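Local structure of RNase NGR3 (Nicotiana glutinosa, 1VD1) at residues Gln6-Phe11 with Leu45-Glu50; Gln15-Ser20 with Pro36-Ser41. The protein probably cleaves RNA as a ribonuclease of the T2 family and binds adenosine monophosphate at two nucleotide sites. All blocks are in the same frame, centred on the assembly; numbering follows the deposited sequence.

Contact 1: Gln6-Phe11 with Leu45-Glu50; sequences QDFDFF and LWPNYE. With AMP (adenosine monophosphate), chain B.
Pro47 presses CB onto one face of the Phe8 ring, 3.7 Å from the ring centroid and almost on the ring normal, a CH-pi contact. Phe11 CE1 meets the edge of the same ring. Phe8 CE1 in turn lies over one face of the Phe11 ring. Pro47 CG reaches Phe11 CE2 at 3.6 Å, and Leu45 CG touches Phe11 CD2. On the sheet face opposite Phe11 and Pro47, Asn48 CB sits over the Phe10 ring, offset toward its rim, while Glu50 CA stands at that ring's edge. Phe10 holds CG between its backbone N and carbonyl carbon (chi1 65°), which lays the ring alongside the Asn48 side chain. Asp7 O lies in the plane of the Tyr49 ring, at its edge.

The backbones form a classic beta bulge. Asn48 O accepts from both Asp9 N at 3.0 Å and Phe10 N at 3.3 Å. Asn48 N returns a bond of 2.7 Å to Phe10 O. Beyond the bulge, Asp9 OD1 takes Glu50 N on its anti lone pair at 2.7 Å, a nearly straight bond (167°). A water joins Asp9 O to Glu50 OE2.

The bulge lies beside a base site. Asn48 OD1 accepts N6 of the adenine of AMP (chain B) at 2.7 Å, and one face of Trp46 lies against that adenine. The ND2 of Asn48 gives a weak bond to Tyr49 O, which would help fix the amide's turn.

Around the contact, Trp46 NE1 bonds to Glu97 and its ring stacks on His101, both on helix 91-102 and predicted active-site residues. Strand 10-16 lies between strand 41-48 and strand 171-181, where Phe11 bonds to Val180 by backbone.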
ATOM      1  N   GLN A   6      -6.885   3.779 -22.121  1.00 48.37           N
ATOM      2  CA  GLN A   6      -8.352   3.861 -21.862  1.00 48.05           C
ATOM      3  C   GLN A   6      -8.900   2.507 -21.423  1.00 46.63           C
ATOM      4  O   GLN A   6      -8.777   1.520 -22.147  1.00 48.08           O
ATOM      5  CB  GLN A   6      -9.083   4.315 -23.128  1.00 49.95           C
ATOM      6  CG  GLN A   6     -10.578   4.506 -22.943  1.00 52.24           C
ATOM      7  CD  GLN A   6     -10.897   5.616 -21.963  1.00 53.18           C
ATOM      8  OE1 GLN A   6     -10.539   6.773 -22.187  1.00 54.21           O
ATOM      9  NE2 GLN A   6     -11.572   5.271 -20.870  1.00 53.57           N
ATOM     10  N   ASP A   7      -9.504   2.465 -20.240  1.00 43.88           N
ATOM     11  CA  ASP A   7     -10.076   1.233 -19.710  1.00 39.90           C
ATOM     12  C   ASP A   7      -8.992   0.257 -19.253  1.00 36.03           C
ATOM     13  O   ASP A   7      -7.903   0.203 -19.824  1.00 35.79           O
ATOM     14  CB  ASP A   7     -10.950   0.555 -20.773  1.00 42.99           C
ATOM     15  CG  ASP A   7     -11.741  -0.616 -20.224  1.00 45.59           C
ATOM     16  OD1 ASP A   7     -12.252  -1.415 -21.035  1.00 47.41           O
ATOM     17  OD2 ASP A   7     -11.862  -0.733 -18.986  1.00 48.11           O
ATOM     18  N   PHE A   8      -9.302  -0.509 -18.215  1.00 30.12           N
ATOM     19  CA  PHE A   8      -8.380  -1.498 -17.677  1.00 25.59           C
ATOM     20  C   PHE A   8      -9.198  -2.604 -17.029  1.00 23.44           C
ATOM     21  O   PHE A   8     -10.428  -2.579 -17.080  1.00 25.13           O
ATOM     22  CB  PHE A   8      -7.423  -0.845 -16.678  1.00 22.96           C
ATOM     23  CG  PHE A   8      -8.110  -0.044 -15.619  1.00 21.46           C
ATOM     24  CD1 PHE A   8      -8.329  -0.585 -14.357  1.00 20.64           C
ATOM     25  CD2 PHE A   8      -8.550   1.249 -15.884  1.00 21.26           C
ATOM     26  CE1 PHE A   8      -8.978   0.151 -13.369  1.00 20.24           C
ATOM     27  CE2 PHE A   8      -9.199   1.996 -14.904  1.00 19.74           C
ATOM     28  CZ  PHE A   8      -9.414   1.446 -13.642  1.00 20.63           C
ATOM     29  N   ASP A   9      -8.531  -3.565 -16.404  1.00 21.43           N
ATOM     30  CA  ASP A   9      -9.239  -4.695 -15.822  1.00 20.61           C
ATOM     31  C   ASP A   9      -9.552  -4.656 -14.334  1.00 18.67           C
ATOM     32  O   ASP A   9     -10.653  -5.029 -13.924  1.00 18.97           O
ATOM     33  CB  ASP A   9      -8.465  -5.968 -16.155  1.00 19.36           C
ATOM     34  CG  ASP A   9      -8.334  -6.186 -17.654  1.00 22.11           C
ATOM     35  OD1 ASP A   9      -7.278  -6.681 -18.102  1.00 20.36           O
ATOM     36  OD2 ASP A   9      -9.295  -5.869 -18.386  1.00 22.95           O
ATOM     37  N   PHE A  10      -8.591  -4.221 -13.524  1.00 17.59           N
ATOM     38  CA  PHE A  10      -8.776  -4.165 -12.073  1.00 16.51           C
ATOM     39  C   PHE A  10      -7.697  -3.282 -11.461  1.00 16.17           C
ATOM     40  O   PHE A  10      -6.812  -2.805 -12.172  1.00 16.05           O
ATOM     41  CB  PHE A  10      -8.648  -5.569 -11.476  1.00 16.14           C
ATOM     42  CG  PHE A  10      -7.263  -6.168 -11.611  1.00 15.08           C
ATOM     43  CD1 PHE A  10      -6.314  -6.000 -10.606  1.00 14.46           C
ATOM     44  CD2 PHE A  10      -6.909  -6.894 -12.745  1.00 15.85           C
ATOM     45  CE1 PHE A  10      -5.033  -6.545 -10.722  1.00 14.35           C
ATOM     46  CE2 PHE A  10      -5.633  -7.445 -12.877  1.00 15.94           C
ATOM     47  CZ  PHE A  10      -4.687  -7.270 -11.857  1.00 15.54           C
ATOM     48  N   PHE A  11      -7.790  -3.065 -10.149  1.00 13.87           N
ATOM     49  CA  PHE A  11      -6.796  -2.275  -9.415  1.00 14.53           C
ATOM     50  C   PHE A  11      -6.013  -3.139  -8.440  1.00 14.43           C
ATOM     51  O   PHE A  11      -6.559  -4.037  -7.813  1.00 14.34           O
ATOM     52  CB  PHE A  11      -7.418  -1.206  -8.495  1.00 13.80           C
ATOM     53  CG  PHE A  11      -8.046  -0.040  -9.190  1.00 16.09           C
ATOM     54  CD1 PHE A  11      -9.406  -0.048  -9.497  1.00 14.85           C
ATOM     55  CD2 PHE A  11      -7.312   1.121  -9.421  1.00 14.79           C
ATOM     56  CE1 PHE A  11     -10.028   1.091 -10.012  1.00 15.31           C
ATOM     57  CE2 PHE A  11      -7.923   2.264  -9.935  1.00 16.67           C
ATOM     58  CZ  PHE A  11      -9.290   2.249 -10.230  1.00 16.24           C
ATOM     59  N   LEU A  45      -2.830   2.935  -5.556  1.00 12.17           N
ATOM     60  CA  LEU A  45      -4.034   2.299  -6.092  1.00 12.41           C
ATOM     61  C   LEU A  45      -3.710   2.277  -7.579  1.00 12.68           C
ATOM     62  O   LEU A  45      -3.779   3.307  -8.257  1.00 12.87           O
ATOM     63  CB  LEU A  45      -5.258   3.167  -5.807  1.00 14.67           C
ATOM     64  CG  LEU A  45      -6.609   2.650  -6.305  1.00 16.87           C
ATOM     65  CD1 LEU A  45      -6.845   1.235  -5.789  1.00 14.62           C
ATOM     66  CD2 LEU A  45      -7.723   3.597  -5.840  1.00 14.83           C
ATOM     67  N   TRP A  46      -3.347   1.101  -8.081  1.00 12.21           N
ATOM     68  CA  TRP A  46      -2.917   0.977  -9.466  1.00 11.69           C
ATOM     69  C   TRP A  46      -3.774   0.248 -10.491  1.00 12.82           C
ATOM     70  O   TRP A  46      -4.011  -0.951 -10.369  1.00 12.84           O
ATOM     71  CB  TRP A  46      -1.536   0.312  -9.516  1.00 13.24           C
ATOM     72  CG  TRP A  46      -0.512   0.837  -8.554  1.00 14.71           C
ATOM     73  CD1 TRP A  46      -0.381   2.117  -8.099  1.00 15.68           C
ATOM     74  CD2 TRP A  46       0.576   0.095  -7.984  1.00 15.74           C
ATOM     75  NE1 TRP A  46       0.728   2.220  -7.287  1.00 15.99           N
ATOM     76  CE2 TRP A  46       1.330   0.992  -7.199  1.00 16.90           C
ATOM     77  CE3 TRP A  46       0.984  -1.243  -8.066  1.00 18.11           C
ATOM     78  CZ2 TRP A  46       2.470   0.594  -6.496  1.00 18.85           C
ATOM     79  CZ3 TRP A  46       2.125  -1.640  -7.365  1.00 18.96           C
ATOM     80  CH2 TRP A  46       2.849  -0.724  -6.591  1.00 19.35           C
ATOM     81  N   PRO A  47      -4.246   0.970 -11.517  1.00 13.01           N
ATOM     82  CA  PRO A  47      -5.054   0.349 -12.571  1.00 12.68           C
ATOM     83  C   PRO A  47      -4.118  -0.699 -13.184  1.00 13.33           C
ATOM     84  O   PRO A  47      -2.916  -0.460 -13.306  1.00 12.38           O
ATOM     85  CB  PRO A  47      -5.328   1.516 -13.508  1.00 15.38           C
ATOM     86  CG  PRO A  47      -5.509   2.654 -12.530  1.00 14.23           C
ATOM     87  CD  PRO A  47      -4.326   2.439 -11.594  1.00 13.10           C
ATOM     88  N   ASN A  48      -4.660  -1.850 -13.561  1.00 15.14           N
ATOM     89  CA  ASN A  48      -3.835  -2.930 -14.088  1.00 16.05           C
ATOM     90  C   ASN A  48      -4.605  -3.752 -15.124  1.00 16.53           C
ATOM     91  O   ASN A  48      -5.840  -3.705 -15.179  1.00 17.77           O
ATOM     92  CB  ASN A  48      -3.432  -3.842 -12.916  1.00 14.82           C
ATOM     93  CG  ASN A  48      -2.064  -4.473 -13.086  1.00 18.23           C
ATOM     94  OD1 ASN A  48      -1.054  -3.887 -12.716  1.00 16.95           O
ATOM     95  ND2 ASN A  48      -2.029  -5.687 -13.642  1.00 20.63           N
ATOM     96  N   TYR A  49      -3.865  -4.508 -15.931  1.00 17.44           N
ATOM     97  CA  TYR A  49      -4.450  -5.390 -16.943  1.00 17.30           C
ATOM     98  C   TYR A  49      -4.249  -6.829 -16.483  1.00 18.25           C
ATOM     99  O   TYR A  49      -3.277  -7.142 -15.789  1.00 19.44           O
ATOM    100  CB  TYR A  49      -3.748  -5.227 -18.289  1.00 17.12           C
ATOM    101  CG  TYR A  49      -3.838  -3.862 -18.915  1.00 18.33           C
ATOM    102  CD1 TYR A  49      -2.698  -3.251 -19.437  1.00 19.82           C
ATOM    103  CD2 TYR A  49      -5.058  -3.194 -19.032  1.00 22.18           C
ATOM    104  CE1 TYR A  49      -2.766  -2.013 -20.059  1.00 22.56           C
ATOM    105  CE2 TYR A  49      -5.138  -1.944 -19.659  1.00 22.23           C
ATOM    106  CZ  TYR A  49      -3.984  -1.365 -20.170  1.00 23.68           C
ATOM    107  OH  TYR A  49      -4.034  -0.143 -20.799  1.00 25.10           O
ATOM    108  N   GLU A  50      -5.157  -7.711 -16.880  1.00 19.61           N
ATOM    109  CA  GLU A  50      -5.040  -9.107 -16.498  1.00 22.37           C
ATOM    110  C   GLU A  50      -3.830  -9.773 -17.149  1.00 22.35           C
ATOM    111  O   GLU A  50      -3.404 -10.845 -16.718  1.00 22.83           O
ATOM    112  CB  GLU A  50      -6.321  -9.865 -16.857  1.00 22.40           C
ATOM    113  CG  GLU A  50      -7.565  -9.301 -16.177  1.00 25.66           C
ATOM    114  CD  GLU A  50      -8.721 -10.280 -16.151  1.00 26.69           C
ATOM    115  OE1 GLU A  50      -8.690 -11.256 -16.927  1.00 29.16           O
ATOM    116  OE2 GLU A  50      -9.661 -10.071 -15.356  1.00 25.89           O
TER
HETATM  117  P   AMP B 295       5.102   3.449  -8.400  1.00 25.06           P
HETATM  118  O1P AMP B 295       6.044   4.583  -8.418  1.00 26.84           O
HETATM  119  O2P AMP B 295       4.465   3.199  -9.732  1.00 27.28           O
HETATM  120  O3P AMP B 295       4.063   3.582  -7.283  1.00 24.45           O
HETATM  121  O5' AMP B 295       6.073   2.182  -8.056  1.00 28.66           O
HETATM  122  C5' AMP B 295       5.513   0.886  -7.780  1.00 34.39           C
HETATM  123  C4' AMP B 295       6.596  -0.170  -8.118  1.00 36.14           C
HETATM  124  O4' AMP B 295       5.910  -1.380  -8.592  1.00 36.54           O
HETATM  125  C3' AMP B 295       7.655   0.310  -9.328  1.00 38.52           C
HETATM  126  O3' AMP B 295       8.995  -0.257  -8.918  1.00 41.48           O
HETATM  127  C2' AMP B 295       6.980  -0.389 -10.610  1.00 39.88           C
HETATM  128  O2' AMP B 295       7.892  -1.045 -11.472  1.00 41.79           O
HETATM  129  C1' AMP B 295       5.938  -1.498 -10.028  1.00 39.24           C
HETATM  130  N9  AMP B 295       4.556  -1.269 -10.525  1.00 37.99           N
HETATM  131  C8  AMP B 295       3.934  -0.050 -10.873  1.00 38.38           C
HETATM  132  N7  AMP B 295       2.645  -0.101 -11.263  1.00 37.47           N
HETATM  133  C5  AMP B 295       2.451  -1.480 -11.175  1.00 36.56           C
HETATM  134  C6  AMP B 295       1.300  -2.259 -11.444  1.00 35.57           C
HETATM  135  N6  AMP B 295       0.157  -1.611 -11.871  1.00 32.73           N
HETATM  136  N1  AMP B 295       1.440  -3.645 -11.256  1.00 36.04           N
HETATM  137  C2  AMP B 295       2.593  -4.222 -10.837  1.00 36.18           C
HETATM  138  N3  AMP B 295       3.742  -3.554 -10.578  1.00 36.38           N
HETATM  139  C4  AMP B 295       3.600  -2.207 -10.744  1.00 36.88           C
HETATM  140  O   HOH W   1     -10.561  -8.292 -13.678  1.00 36.28           O

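Contact 2: Gln15-Ser20 with Pro36-Ser41; sequences QQWPAS and PDEDFS. With AMP (adenosine monophosphate), chain C.
Phe40 lays one face of its ring under Trp17 CE3, which stands 3.5 Å above the plane and over its centre. Followed outward, Phe40 CB comes first to Gln16 O at 3.7 Å and also to Gln15 OE1, whose amide is held by a hydrogen bond from NE2 to Ser123 OG. CG and CD2 each touch both Gln16 O and Trp17 CE3. CD1 and CE1 meet Trp17 CE3 and CZ3, CE2 reaches CE3 and CB of that residue, and CZ ends at CE3. The two rings meet obliquely, planes at 48°. Trp17 has CG anti to its backbone N (chi1 -177°), which carries the indole across the 36-41 loop, where CZ3 also touches Asp39 C. With an alanine here in place of Phe40 the ring is gone, which is likely to open a gap between the indole of Trp17 and the leucines of helix 125-130.

One antiparallel hydrogen-bonded pair joins the backbones. Gln16 N bonds to Ser41 O, and Ser41 N to Gln16 O, each at 2.8 Å. Pro18 CD packs on Asp39 O at 3.1 Å. The side chain of Gln16 extends to the adenine of AMP (chain C), a site completed by Tyr21, Leu83 and Tyr174.

This is where strand 41-48 begins beside the end of strand 10-16. Strand 171-181 pairs with Gln15 and Trp17 through Val176 and Tyr174, while Leu125 and Leu129 of helix 125-130 pack against Phe40.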
ATOM      1  N   GLN A  15      -0.598  -1.663  -0.022  1.00 14.81           N
ATOM      2  CA  GLN A  15      -0.307  -1.065   1.270  1.00 14.05           C
ATOM      3  C   GLN A  15       1.106  -1.467   1.648  1.00 14.87           C
ATOM      4  O   GLN A  15       1.652  -2.439   1.133  1.00 14.22           O
ATOM      5  CB  GLN A  15      -1.298  -1.542   2.323  1.00 15.08           C
ATOM      6  CG  GLN A  15      -2.721  -1.134   1.995  1.00 16.71           C
ATOM      7  CD  GLN A  15      -3.710  -1.620   3.025  1.00 18.67           C
ATOM      8  OE1 GLN A  15      -3.749  -1.125   4.158  1.00 20.23           O
ATOM      9  NE2 GLN A  15      -4.512  -2.602   2.643  1.00 16.11           N
ATOM     10  N   GLN A  16       1.694  -0.723   2.572  1.00 14.73           N
ATOM     11  CA  GLN A  16       3.059  -0.982   2.974  1.00 14.72           C
ATOM     12  C   GLN A  16       3.180  -0.956   4.491  1.00 17.86           C
ATOM     13  O   GLN A  16       2.342  -0.374   5.181  1.00 18.42           O
ATOM     14  CB  GLN A  16       3.938   0.095   2.340  1.00 18.05           C
ATOM     15  CG  GLN A  16       5.406   0.092   2.710  1.00 20.49           C
ATOM     16  CD  GLN A  16       6.152   1.179   1.971  1.00 22.85           C
ATOM     17  OE1 GLN A  16       6.347   1.097   0.757  1.00 23.53           O
ATOM     18  NE2 GLN A  16       6.551   2.223   2.694  1.00 22.94           N
ATOM     19  N   TRP A  17       4.204  -1.627   5.004  1.00 16.29           N
ATOM     20  CA  TRP A  17       4.463  -1.634   6.438  1.00 18.68           C
ATOM     21  C   TRP A  17       5.608  -0.637   6.558  1.00 17.59           C
ATOM     22  O   TRP A  17       6.742  -0.933   6.184  1.00 17.67           O
ATOM     23  CB  TRP A  17       4.903  -3.027   6.895  1.00 18.73           C
ATOM     24  CG  TRP A  17       5.119  -3.118   8.373  1.00 17.45           C
ATOM     25  CD1 TRP A  17       6.267  -3.479   9.012  1.00 17.26           C
ATOM     26  CD2 TRP A  17       4.166  -2.821   9.397  1.00 18.40           C
ATOM     27  NE1 TRP A  17       6.091  -3.423  10.376  1.00 17.49           N
ATOM     28  CE2 TRP A  17       4.809  -3.020  10.640  1.00 18.29           C
ATOM     29  CE3 TRP A  17       2.829  -2.405   9.386  1.00 18.85           C
ATOM     30  CZ2 TRP A  17       4.161  -2.814  11.861  1.00 18.21           C
ATOM     31  CZ3 TRP A  17       2.184  -2.200  10.603  1.00 20.21           C
ATOM     32  CH2 TRP A  17       2.856  -2.406  11.822  1.00 17.66           C
ATOM     33  N   PRO A  18       5.329   0.571   7.074  1.00 19.65           N
ATOM     34  CA  PRO A  18       6.371   1.593   7.210  1.00 20.21           C
ATOM     35  C   PRO A  18       7.687   1.120   7.812  1.00 20.64           C
ATOM     36  O   PRO A  18       8.761   1.458   7.317  1.00 20.83           O
ATOM     37  CB  PRO A  18       5.694   2.662   8.064  1.00 21.36           C
ATOM     38  CG  PRO A  18       4.265   2.549   7.660  1.00 22.38           C
ATOM     39  CD  PRO A  18       4.056   1.045   7.646  1.00 19.85           C
ATOM     40  N   ALA A  19       7.600   0.336   8.878  1.00 22.36           N
ATOM     41  CA  ALA A  19       8.793  -0.157   9.552  1.00 23.42           C
ATOM     42  C   ALA A  19       9.732  -0.928   8.628  1.00 24.67           C
ATOM     43  O   ALA A  19      10.954  -0.879   8.794  1.00 24.35           O
ATOM     44  CB  ALA A  19       8.389  -1.024  10.739  1.00 25.15           C
ATOM     45  N   SER A  20       9.165  -1.630   7.651  1.00 24.62           N
ATOM     46  CA  SER A  20       9.968  -2.416   6.721  1.00 23.99           C
ATOM     47  C   SER A  20      10.605  -1.598   5.612  1.00 23.53           C
ATOM     48  O   SER A  20      11.452  -2.100   4.871  1.00 24.76           O
ATOM     49  CB  SER A  20       9.125  -3.543   6.121  1.00 22.64           C
ATOM     50  OG  SER A  20       8.736  -4.444   7.140  1.00 20.83           O
ATOM     51  N   PRO A  36       5.305   8.554  11.418  1.00 39.70           N
ATOM     52  CA  PRO A  36       4.031   7.985  10.965  1.00 39.30           C
ATOM     53  C   PRO A  36       3.437   7.017  11.986  1.00 37.87           C
ATOM     54  O   PRO A  36       4.135   6.547  12.886  1.00 37.89           O
ATOM     55  CB  PRO A  36       4.413   7.271   9.666  1.00 39.55           C
ATOM     56  CG  PRO A  36       5.592   8.048   9.182  1.00 40.10           C
ATOM     57  CD  PRO A  36       6.375   8.251  10.454  1.00 40.34           C
ATOM     58  N   ASP A  37       2.148   6.724  11.846  1.00 38.02           N
ATOM     59  CA  ASP A  37       1.493   5.788  12.750  1.00 37.18           C
ATOM     60  C   ASP A  37       2.130   4.415  12.557  1.00 36.44           C
ATOM     61  O   ASP A  37       2.613   4.096  11.469  1.00 35.50           O
ATOM     62  CB  ASP A  37      -0.005   5.682  12.441  1.00 39.04           C
ATOM     63  CG  ASP A  37      -0.759   6.963  12.730  1.00 39.75           C
ATOM     64  OD1 ASP A  37      -0.659   7.472  13.865  1.00 39.71           O
ATOM     65  OD2 ASP A  37      -1.461   7.454  11.820  1.00 41.40           O
ATOM     66  N   GLU A  38       2.136   3.614  13.617  1.00 34.97           N
ATOM     67  CA  GLU A  38       2.684   2.262  13.572  1.00 34.47           C
ATOM     68  C   GLU A  38       1.559   1.407  12.995  1.00 31.48           C
ATOM     69  O   GLU A  38       0.979   0.568  13.684  1.00 31.24           O
ATOM     70  CB  GLU A  38       3.035   1.801  14.993  1.00 37.94           C
ATOM     71  CG  GLU A  38       3.638   0.402  15.098  1.00 43.33           C
ATOM     72  CD  GLU A  38       5.057   0.320  14.557  1.00 46.33           C
ATOM     73  OE1 GLU A  38       5.237   0.458  13.325  1.00 48.58           O
ATOM     74  OE2 GLU A  38       5.993   0.120  15.365  1.00 47.27           O
ATOM     75  N   ASP A  39       1.258   1.624  11.718  1.00 27.16           N
ATOM     76  CA  ASP A  39       0.164   0.915  11.062  1.00 23.33           C
ATOM     77  C   ASP A  39       0.455   0.812   9.564  1.00 21.03           C
ATOM     78  O   ASP A  39       1.331   1.510   9.055  1.00 19.32           O
ATOM     79  CB  ASP A  39      -1.124   1.709  11.319  1.00 26.03           C
ATOM     80  CG  ASP A  39      -2.367   1.033  10.783  1.00 26.86           C
ATOM     81  OD1 ASP A  39      -2.305  -0.144  10.369  1.00 25.92           O
ATOM     82  OD2 ASP A  39      -3.427   1.694  10.790  1.00 28.94           O
ATOM     83  N   PHE A  40      -0.259  -0.062   8.860  1.00 19.73           N
ATOM     84  CA  PHE A  40      -0.044  -0.185   7.421  1.00 19.51           C
ATOM     85  C   PHE A  40      -0.446   1.120   6.749  1.00 18.91           C
ATOM     86  O   PHE A  40      -1.454   1.729   7.109  1.00 19.32           O
ATOM     87  CB  PHE A  40      -0.864  -1.337   6.834  1.00 19.09           C
ATOM     88  CG  PHE A  40      -0.314  -2.691   7.163  1.00 20.90           C
ATOM     89  CD1 PHE A  40      -0.633  -3.313   8.367  1.00 20.48           C
ATOM     90  CD2 PHE A  40       0.557  -3.333   6.282  1.00 20.05           C
ATOM     91  CE1 PHE A  40      -0.092  -4.552   8.694  1.00 21.64           C
ATOM     92  CE2 PHE A  40       1.105  -4.575   6.600  1.00 22.65           C
ATOM     93  CZ  PHE A  40       0.778  -5.187   7.812  1.00 24.87           C
ATOM     94  N   SER A  41       0.351   1.550   5.779  1.00 17.40           N
ATOM     95  CA  SER A  41       0.083   2.786   5.062  1.00 17.88           C
ATOM     96  C   SER A  41      -0.230   2.484   3.601  1.00 17.61           C
ATOM     97  O   SER A  41      -0.086   1.354   3.145  1.00 17.07           O
ATOM     98  CB  SER A  41       1.299   3.710   5.136  1.00 19.27           C
ATOM     99  OG  SER A  41       2.431   3.097   4.536  1.00 23.95           O
TER
HETATM  100  P   AMP C 296       9.728  -0.254  -4.093  1.00 52.93           P
HETATM  101  O1P AMP C 296       9.960  -1.533  -4.778  1.00 54.99           O
HETATM  102  O2P AMP C 296      10.836   0.116  -3.163  1.00 54.33           O
HETATM  103  O3P AMP C 296       8.365  -0.218  -3.395  1.00 53.39           O
HETATM  104  O5' AMP C 296       9.722   0.837  -5.323  1.00 51.93           O
HETATM  105  C5' AMP C 296       8.793   1.964  -5.290  1.00 48.03           C
HETATM  106  C4' AMP C 296       9.617   3.282  -5.409  1.00 44.60           C
HETATM  107  O4' AMP C 296       8.913   4.320  -4.628  1.00 43.77           O
HETATM  108  C3' AMP C 296      11.179   3.176  -4.799  1.00 43.22           C
HETATM  109  O3' AMP C 296      12.013   4.060  -5.703  1.00 43.39           O
HETATM  110  C2' AMP C 296      10.937   3.747  -3.320  1.00 42.03           C
HETATM  111  O2' AMP C 296      12.010   4.508  -2.793  1.00 42.77           O
HETATM  112  C1' AMP C 296       9.634   4.701  -3.442  1.00 40.19           C
HETATM  113  N9  AMP C 296       8.741   4.528  -2.275  1.00 36.56           N
HETATM  114  C8  AMP C 296       8.120   3.350  -1.811  1.00 35.42           C
HETATM  115  N7  AMP C 296       7.473   3.424  -0.629  1.00 33.10           N
HETATM  116  C5  AMP C 296       7.633   4.789  -0.379  1.00 31.60           C
HETATM  117  C6  AMP C 296       7.213   5.584   0.718  1.00 31.68           C
HETATM  118  N6  AMP C 296       6.525   4.983   1.751  1.00 26.31           N
HETATM  119  N1  AMP C 296       7.545   6.941   0.649  1.00 29.73           N
HETATM  120  C2  AMP C 296       8.165   7.497  -0.416  1.00 30.75           C
HETATM  121  N3  AMP C 296       8.603   6.820  -1.497  1.00 31.60           N
HETATM  122  C4  AMP C 296       8.343   5.484  -1.400  1.00 33.69           C

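Both contacts pair strand 10-16 with strand 41-48, at opposite ends of the same antiparallel pairing. Contact 2 is nested inside the chain loop closed by contact 1. Their centres are about 25 Å apart, on opposite sides of the chain's centre. Both are mostly buried with an acidic outer edge, but contact 2 lies deeper, its centre about 9 Å from that of the chain, against about 16 Å. Contact 1 has a bulged pairing and a water-bridged Asp9-Glu50 end. Contact 2 has a regular pair and a Trp17-Phe40 packing whose phenylalanine touches helix 125-130. Each brings one side chain to a different AMP: Asn48 bonds to one adenine, Gln16 approaches the other.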